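Local coordinates for peptidoglycan synthetase penicillin-binding protein 3 (Bifidobacterium adolescentis, PDB 4YE5), which probably binds penicillin and, as a member of the transpeptidase family, is thought to cross-link peptidoglycan during cell-wall synthesis, at residues E57-T65 with V83-L94; V348-R359 with W390-F400. All coordinates share one frame; numbering follows the deposited sequence.

Contact 1 of 2, residues E57-T65 with V83-L94; sequences EQAQAFIPT and VGVTGAAAVARL
F62 turns its ring onto helix 87-94 just after helix 57-61 ends. Its CG stands anti to the backbone N (chi1 177°), which carries the ring toward the helix, and with chi2 at 68° its CD2/CE2 edge meets A90 and V91. A90 CB sits at that edge, near the ring plane, 3.9 Å from CD2. V91 CG2 approaches the same CD2 obliquely at 3.7 Å, and its methyl also meets A59 CB at 3.7 Å, so this one branch wedges between A59 and the ring. One turn further on, L94 runs at about a right angle to F62 and puts CD1 against CE2. P64 folds back so that its N lies over one face of the F62 ring, toward the rim, while its CB packs on V83 CG2 and its CG reaches V85 O at 3.3 Å. Outside the pair, H76 meets F62 edge to face, and Q60 NE2 bonds to the carbonyls of L110 and I112.

The backbones close up beside this apolar patch. G87 N gives F62 O a 2.8 Å hydrogen bond, and G87 CA makes a CA-H...O contact of 3.1 Å with A59 O. Apolar packing by a loop phenylalanine and proline, with A59, thus does most of the holding between two nearly perpendicular helices, and G87, lacking a side chain, lets their backbones meet.

Contact 2 of 2, residues V348-R359 with W390-F400; sequences VIAGDKMTNEQR and WDRRTRNTVLF
R359 reaches across to R395, N396 and L399 with an extended chain, and its guanidinium is the tight centre of the contact. NH1 gives two hydrogen bonds, to R395 O at 2.7 Å and to N396 OD1 at 3.0 Å, the latter nearly straight (171°). Both acceptors lie in the guanidinium plane. R395 NH1 covers one face and L399 CD1 the opposite one, while NE bonds back to M354 O (2.8 Å). A water set into this site joins R359 NH2, N396 OD1 and V348 O. At the foot of the side chain, R359 CB meets the edge of the W390 ring; farther off, V348 CG2 touches the edge of F400.

The R395 side is wetter. R395 hands NE to N356 OD1 at 2.7 Å, and its terminal nitrogens go to two waters that both bond D352 O. Poorly ordered R392 lies over R395's other face and pairs with E318.

Three arginines therefore cluster here, R359 NH2 and R395 NH1 only 3.6 Å apart; their mutual repulsion is probably eased by the carbonyl and amide oxygens, the waters and, at R392, E318, so that polar bonds tie the start of helix 356-365 to helix 394-397.

In the fold
From the N terminus the chain reaches contact 1 first: 57-65 and 83-94 close a short loop of 17 residues, without helix or strand, that is pinned within itself by the disulfide C67-C75. Contact 1 thereby joins helices 56-61 and 87-99 in the dimerisation family region. The chain later enters the transpeptidase family region, where contact 2 closes a 30-residue excursion that begins with the rest of helix 356-365 and brings helix 394-397 back beside it. Neither loop encloses or crosses the other. The two lie on opposite sides of the chain's centre, their nearest atoms about 67 Å apart. Only contact 2 neighbours the probable active site: F400 touches K290 of a putative SxxK motif.

Contact 1 of 2, residues E57-T65 with V83-L94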
# COMPACT_ATOMS: atom_id res chain seq x y z
N GLU A 57 -35.12 -31.29 -3.85
CA GLU A 57 -36.28 -31.51 -4.71
C GLU A 57 -35.88 -31.95 -6.13
O GLU A 57 -36.58 -32.75 -6.74
CB GLU A 57 -37.22 -30.29 -4.73
CG GLU A 57 -36.76 -29.11 -5.54
CD GLU A 57 -37.88 -28.11 -5.79
OE1 GLU A 57 -37.80 -27.35 -6.78
OE2 GLU A 57 -38.86 -28.10 -5.00
N GLN A 58 -34.75 -31.44 -6.64
CA GLN A 58 -34.22 -31.95 -7.90
C GLN A 58 -33.72 -33.37 -7.76
O GLN A 58 -33.86 -34.16 -8.69
CB GLN A 58 -33.10 -31.06 -8.45
CG GLN A 58 -33.53 -29.66 -8.84
CD GLN A 58 -34.78 -29.64 -9.69
OE1 GLN A 58 -34.93 -30.44 -10.62
NE2 GLN A 58 -35.69 -28.71 -9.39
N ALA A 59 -33.11 -33.71 -6.62
CA ALA A 59 -32.68 -35.09 -6.39
C ALA A 59 -33.87 -36.04 -6.40
O ALA A 59 -33.81 -37.14 -6.95
CB ALA A 59 -31.92 -35.21 -5.07
N GLN A 60 -34.98 -35.60 -5.80
CA GLN A 60 -36.17 -36.44 -5.70
C GLN A 60 -36.79 -36.69 -7.06
O GLN A 60 -37.36 -37.75 -7.29
CB GLN A 60 -37.19 -35.81 -4.73
CG GLN A 60 -36.69 -35.80 -3.29
CD GLN A 60 -37.39 -34.78 -2.41
OE1 GLN A 60 -38.58 -34.51 -2.57
NE2 GLN A 60 -36.64 -34.21 -1.46
N ALA A 61 -36.67 -35.72 -7.97
CA ALA A 61 -37.15 -35.88 -9.35
C ALA A 61 -36.20 -36.71 -10.23
O ALA A 61 -36.55 -37.07 -11.36
CB ALA A 61 -37.37 -34.48 -9.98
N PHE A 62 -35.00 -37.01 -9.72
CA PHE A 62 -33.96 -37.67 -10.53
C PHE A 62 -34.32 -39.08 -10.96
O PHE A 62 -34.77 -39.89 -10.16
CB PHE A 62 -32.60 -37.64 -9.79
CG PHE A 62 -31.47 -38.36 -10.52
CD1 PHE A 62 -30.95 -37.84 -11.71
CD2 PHE A 62 -30.91 -39.52 -9.99
CE1 PHE A 62 -29.88 -38.49 -12.37
CE2 PHE A 62 -29.85 -40.18 -10.64
CZ PHE A 62 -29.34 -39.67 -11.83
N ILE A 63 -34.14 -39.38 -12.25
CA ILE A 63 -34.26 -40.75 -12.75
C ILE A 63 -32.98 -41.11 -13.49
O ILE A 63 -32.67 -40.50 -14.51
CB ILE A 63 -35.45 -40.90 -13.74
CG1 ILE A 63 -36.76 -40.47 -13.08
CG2 ILE A 63 -35.56 -42.35 -14.23
CD1 ILE A 63 -37.93 -40.42 -14.03
N PRO A 64 -32.21 -42.09 -12.97
CA PRO A 64 -30.91 -42.39 -13.59
C PRO A 64 -31.07 -43.05 -14.96
O PRO A 64 -31.99 -43.83 -15.19
CB PRO A 64 -30.26 -43.37 -12.60
CG PRO A 64 -31.46 -44.06 -11.93
CD PRO A 64 -32.49 -42.95 -11.80
N THR A 65 -30.15 -42.71 -15.86
CA THR A 65 -30.14 -43.23 -17.21
C THR A 65 -29.36 -44.54 -17.29
O THR A 65 -28.23 -44.62 -16.82
CB THR A 65 -29.49 -42.20 -18.15
OG1 THR A 65 -30.33 -41.03 -18.21
CG2 THR A 65 -29.31 -42.76 -19.57
N VAL A 83 -28.21 -48.09 -11.64
CA VAL A 83 -28.30 -47.64 -10.26
C VAL A 83 -29.39 -48.44 -9.52
O VAL A 83 -29.20 -48.84 -8.37
CB VAL A 83 -28.54 -46.11 -10.18
CG1 VAL A 83 -28.75 -45.66 -8.75
CG2 VAL A 83 -27.37 -45.34 -10.83
N GLY A 84 -30.51 -48.69 -10.19
CA GLY A 84 -31.53 -49.60 -9.67
C GLY A 84 -32.63 -48.98 -8.82
O GLY A 84 -33.62 -49.63 -8.53
N VAL A 85 -32.45 -47.72 -8.41
CA VAL A 85 -33.49 -47.00 -7.68
C VAL A 85 -33.60 -45.62 -8.31
O VAL A 85 -32.88 -45.34 -9.26
CB VAL A 85 -33.15 -46.85 -6.17
CG1 VAL A 85 -33.32 -48.20 -5.46
CG2 VAL A 85 -31.72 -46.31 -5.97
N THR A 86 -34.50 -44.78 -7.80
CA THR A 86 -34.68 -43.43 -8.33
C THR A 86 -34.61 -42.41 -7.23
O THR A 86 -34.49 -42.75 -6.04
CB THR A 86 -36.05 -43.25 -9.06
OG1 THR A 86 -37.13 -43.31 -8.11
CG2 THR A 86 -36.25 -44.33 -10.12
N GLY A 87 -34.65 -41.13 -7.61
CA GLY A 87 -34.75 -40.05 -6.65
C GLY A 87 -33.57 -39.91 -5.71
O GLY A 87 -32.43 -40.17 -6.10
N ALA A 88 -33.86 -39.48 -4.48
CA ALA A 88 -32.83 -39.25 -3.46
C ALA A 88 -31.97 -40.48 -3.27
O ALA A 88 -30.75 -40.39 -3.11
CB ALA A 88 -33.45 -38.85 -2.13
N ALA A 89 -32.64 -41.63 -3.29
CA ALA A 89 -31.95 -42.90 -3.11
C ALA A 89 -30.91 -43.08 -4.21
O ALA A 89 -29.79 -43.47 -3.93
CB ALA A 89 -32.94 -44.05 -3.09
N ALA A 90 -31.27 -42.77 -5.46
CA ALA A 90 -30.32 -42.92 -6.57
C ALA A 90 -29.15 -41.93 -6.47
O ALA A 90 -27.99 -42.32 -6.66
CB ALA A 90 -31.04 -42.77 -7.92
N VAL A 91 -29.44 -40.67 -6.16
CA VAL A 91 -28.39 -39.68 -6.02
C VAL A 91 -27.45 -40.08 -4.89
O VAL A 91 -26.22 -39.96 -5.02
CB VAL A 91 -28.94 -38.25 -5.74
CG1 VAL A 91 -27.78 -37.23 -5.60
CG2 VAL A 91 -29.91 -37.81 -6.85
N ALA A 92 -28.03 -40.56 -3.79
CA ALA A 92 -27.22 -40.92 -2.62
C ALA A 92 -26.26 -42.06 -2.94
O ALA A 92 -25.10 -42.02 -2.55
CB ALA A 92 -28.12 -41.28 -1.40
N ARG A 93 -26.75 -43.07 -3.66
CA ARG A 93 -25.92 -44.22 -4.04
C ARG A 93 -24.75 -43.83 -4.93
O ARG A 93 -23.65 -44.36 -4.80
CB ARG A 93 -26.76 -45.26 -4.78
CG ARG A 93 -27.27 -46.35 -3.89
CD ARG A 93 -28.13 -47.33 -4.64
NE ARG A 93 -28.84 -48.19 -3.70
CZ ARG A 93 -29.65 -49.18 -4.05
NH1 ARG A 93 -29.87 -49.46 -5.34
NH2 ARG A 93 -30.22 -49.90 -3.11
N LEU A 94 -25.01 -42.92 -5.86
CA LEU A 94 -23.96 -42.44 -6.74
C LEU A 94 -22.92 -41.65 -5.96
O LEU A 94 -21.72 -41.78 -6.18
CB LEU A 94 -24.57 -41.59 -7.87
CG LEU A 94 -25.35 -42.36 -8.94
CD1 LEU A 94 -26.24 -41.43 -9.76
CD2 LEU A 94 -24.39 -43.14 -9.85

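Contact 2 of 2, residues V348-R359 with W390-F400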
# COMPACT_ATOMS: atom_id res chain seq x y z
N VAL A 348 11.68 33.91 6.02
CA VAL A 348 10.84 35.11 5.86
C VAL A 348 11.60 36.24 5.19
O VAL A 348 11.09 36.89 4.28
CB VAL A 348 10.29 35.57 7.22
CG1 VAL A 348 9.71 37.00 7.13
CG2 VAL A 348 9.27 34.55 7.72
N ILE A 349 12.83 36.48 5.64
CA ILE A 349 13.66 37.50 5.02
C ILE A 349 13.97 37.16 3.56
O ILE A 349 13.76 37.99 2.67
CB ILE A 349 14.97 37.73 5.79
CG1 ILE A 349 14.65 38.26 7.19
CG2 ILE A 349 15.87 38.71 5.03
CD1 ILE A 349 15.85 38.43 8.09
N ALA A 350 14.45 35.94 3.31
CA ALA A 350 14.80 35.52 1.96
C ALA A 350 13.61 35.56 1.00
O ALA A 350 13.77 35.87 -0.17
CB ALA A 350 15.42 34.11 1.97
N GLY A 351 12.43 35.23 1.50
CA GLY A 351 11.27 35.07 0.64
C GLY A 351 10.53 36.37 0.37
O GLY A 351 9.45 36.35 -0.22
N ASP A 352 11.13 37.48 0.79
CA ASP A 352 10.49 38.80 0.74
C ASP A 352 9.78 39.09 -0.58
O ASP A 352 8.64 39.56 -0.58
CB ASP A 352 11.52 39.90 1.03
CG ASP A 352 10.93 41.31 0.99
OD1 ASP A 352 9.79 41.50 1.49
OD2 ASP A 352 11.60 42.22 0.47
N LYS A 353 10.45 38.80 -1.69
CA LYS A 353 9.94 39.17 -3.01
C LYS A 353 9.10 38.07 -3.66
O LYS A 353 8.51 38.26 -4.72
CB LYS A 353 11.09 39.57 -3.95
CG LYS A 353 11.91 40.78 -3.50
CD LYS A 353 11.06 42.03 -3.49
CE LYS A 353 11.90 43.26 -3.19
NZ LYS A 353 11.05 44.48 -3.18
N MSE A 354 9.06 36.90 -3.03
CA MSE A 354 8.25 35.80 -3.54
C MSE A 354 6.76 36.07 -3.30
O MSE A 354 6.33 36.16 -2.15
CB MSE A 354 8.65 34.50 -2.84
CG MSE A 354 8.25 33.25 -3.59
SE MSE A 354 8.99 31.66 -2.71
CE MSE A 354 8.64 30.40 -4.14
N THR A 355 5.99 36.19 -4.38
CA THR A 355 4.57 36.50 -4.25
C THR A 355 3.81 35.30 -3.72
O THR A 355 4.28 34.17 -3.84
CB THR A 355 3.92 36.90 -5.60
OG1 THR A 355 3.86 35.75 -6.47
CG2 THR A 355 4.70 38.05 -6.29
N ASN A 356 2.64 35.56 -3.14
CA ASN A 356 1.71 34.50 -2.70
C ASN A 356 1.52 33.43 -3.77
O ASN A 356 1.56 32.23 -3.49
CB ASN A 356 0.34 35.11 -2.36
CG ASN A 356 0.27 35.71 -0.97
OD1 ASN A 356 1.28 35.81 -0.27
ND2 ASN A 356 -0.92 36.13 -0.56
N GLU A 357 1.31 33.86 -5.01
CA GLU A 357 1.06 32.92 -6.09
C GLU A 357 2.27 32.02 -6.34
O GLU A 357 2.12 30.82 -6.54
CB GLU A 357 0.68 33.65 -7.39
CG GLU A 357 0.34 32.70 -8.53
CD GLU A 357 0.09 33.41 -9.85
OE1 GLU A 357 0.21 34.65 -9.88
OE2 GLU A 357 -0.22 32.72 -10.85
N GLN A 358 3.46 32.60 -6.31
CA GLN A 358 4.69 31.83 -6.47
C GLN A 358 4.88 30.84 -5.33
O GLN A 358 5.24 29.69 -5.55
CB GLN A 358 5.89 32.76 -6.57
CG GLN A 358 5.91 33.56 -7.84
CD GLN A 358 6.93 34.66 -7.79
OE1 GLN A 358 7.27 35.16 -6.72
NE2 GLN A 358 7.43 35.05 -8.96
N ARG A 359 4.63 31.30 -4.10
CA ARG A 359 4.71 30.41 -2.94
C ARG A 359 3.80 29.20 -3.12
O ARG A 359 4.25 28.06 -3.01
CB ARG A 359 4.41 31.15 -1.63
CG ARG A 359 5.39 32.28 -1.34
CD ARG A 359 4.94 33.20 -0.19
NE ARG A 359 5.83 34.37 -0.11
CZ ARG A 359 6.18 34.98 1.02
NH1 ARG A 359 5.71 34.55 2.19
NH2 ARG A 359 7.00 36.03 0.99
N TRP A 390 -5.11 32.93 2.11
CA TRP A 390 -4.08 33.09 3.14
C TRP A 390 -4.23 34.45 3.78
O TRP A 390 -4.68 35.40 3.14
CB TRP A 390 -2.68 33.01 2.53
CG TRP A 390 -2.31 31.68 1.93
CD1 TRP A 390 -3.02 30.51 2.02
CD2 TRP A 390 -1.15 31.39 1.14
NE1 TRP A 390 -2.36 29.50 1.34
CE2 TRP A 390 -1.22 30.02 0.79
CE3 TRP A 390 -0.07 32.15 0.70
CZ2 TRP A 390 -0.23 29.40 0.01
CZ3 TRP A 390 0.91 31.54 -0.06
CH2 TRP A 390 0.82 30.18 -0.40
N ASP A 391 -3.84 34.57 5.05
CA ASP A 391 -3.78 35.89 5.68
C ASP A 391 -2.32 36.31 5.77
O ASP A 391 -1.44 35.58 5.31
CB ASP A 391 -4.47 35.91 7.05
CG ASP A 391 -3.83 34.98 8.06
OD1 ASP A 391 -2.59 34.98 8.18
OD2 ASP A 391 -4.57 34.24 8.74
N ARG A 392 -2.06 37.46 6.38
CA ARG A 392 -0.71 38.02 6.41
C ARG A 392 0.31 37.16 7.17
O ARG A 392 1.52 37.29 6.95
CB ARG A 392 -0.70 39.45 6.95
CG ARG A 392 -1.33 40.47 6.01
CD ARG A 392 -1.13 40.11 4.53
NE ARG A 392 0.14 40.57 3.98
CZ ARG A 392 0.48 40.49 2.70
NH1 ARG A 392 1.66 40.94 2.28
NH2 ARG A 392 -0.36 39.94 1.82
N ARG A 393 -0.16 36.29 8.05
CA ARG A 393 0.74 35.38 8.75
C ARG A 393 0.98 34.06 8.00
O ARG A 393 2.12 33.64 7.79
CB ARG A 393 0.26 35.11 10.18
CG ARG A 393 1.23 34.25 10.96
CD ARG A 393 1.04 34.32 12.47
NE ARG A 393 2.22 33.77 13.14
CZ ARG A 393 3.23 34.51 13.60
NH1 ARG A 393 3.19 35.83 13.50
NH2 ARG A 393 4.27 33.93 14.18
N THR A 394 -0.10 33.40 7.60
CA THR A 394 0.01 32.08 6.97
C THR A 394 0.74 32.16 5.63
O THR A 394 1.31 31.17 5.19
CB THR A 394 -1.36 31.40 6.79
OG1 THR A 394 -2.17 32.17 5.89
CG2 THR A 394 -2.07 31.26 8.14
N ARG A 395 0.72 33.32 4.98
CA ARG A 395 1.47 33.48 3.73
C ARG A 395 2.97 33.31 4.00
O ARG A 395 3.73 32.97 3.09
CB ARG A 395 1.20 34.85 3.07
CG ARG A 395 1.86 36.02 3.79
CD ARG A 395 1.67 37.34 3.06
NE ARG A 395 2.23 37.33 1.71
CZ ARG A 395 3.46 37.74 1.40
NH1 ARG A 395 3.88 37.70 0.14
NH2 ARG A 395 4.27 38.20 2.35
N ASN A 396 3.38 33.53 5.25
CA ASN A 396 4.78 33.36 5.64
C ASN A 396 5.12 32.01 6.26
O ASN A 396 6.16 31.40 5.95
CB ASN A 396 5.20 34.50 6.58
CG ASN A 396 5.52 35.77 5.82
OD1 ASN A 396 6.27 35.73 4.84
ND2 ASN A 396 4.93 36.89 6.24
N THR A 397 4.24 31.51 7.12
CA THR A 397 4.45 30.19 7.73
C THR A 397 4.50 29.08 6.67
O THR A 397 5.13 28.04 6.87
CB THR A 397 3.35 29.84 8.77
OG1 THR A 397 2.08 29.78 8.13
CG2 THR A 397 3.30 30.90 9.89
N VAL A 398 3.85 29.31 5.53
CA VAL A 398 3.87 28.32 4.45
C VAL A 398 5.31 28.11 3.94
O VAL A 398 5.64 27.05 3.39
CB VAL A 398 2.92 28.72 3.29
CG1 VAL A 398 3.61 29.66 2.32
CG2 VAL A 398 2.43 27.48 2.55
N LEU A 399 6.17 29.11 4.15
CA LEU A 399 7.58 29.02 3.74
C LEU A 399 8.33 28.00 4.57
O LEU A 399 9.32 27.44 4.11
CB LEU A 399 8.29 30.37 3.90
CG LEU A 399 7.79 31.56 3.07
CD1 LEU A 399 8.64 32.79 3.38
CD2 LEU A 399 7.82 31.22 1.56
N PHE A 400 7.88 27.77 5.80
CA PHE A 400 8.59 26.81 6.65
C PHE A 400 7.77 25.62 7.15
O PHE A 400 7.92 25.17 8.28
CB PHE A 400 9.36 27.50 7.79
CG PHE A 400 8.61 28.60 8.50
CD1 PHE A 400 7.80 28.32 9.60
CD2 PHE A 400 8.75 29.92 8.11
CE1 PHE A 400 7.14 29.34 10.28
CE2 PHE A 400 8.09 30.95 8.77
CZ PHE A 400 7.28 30.66 9.86
O HOH W 1 8.33 37.03 3.15
O HOH W 2 5.86 39.06 -1.34
O HOH W 3 6.61 39.70 1.50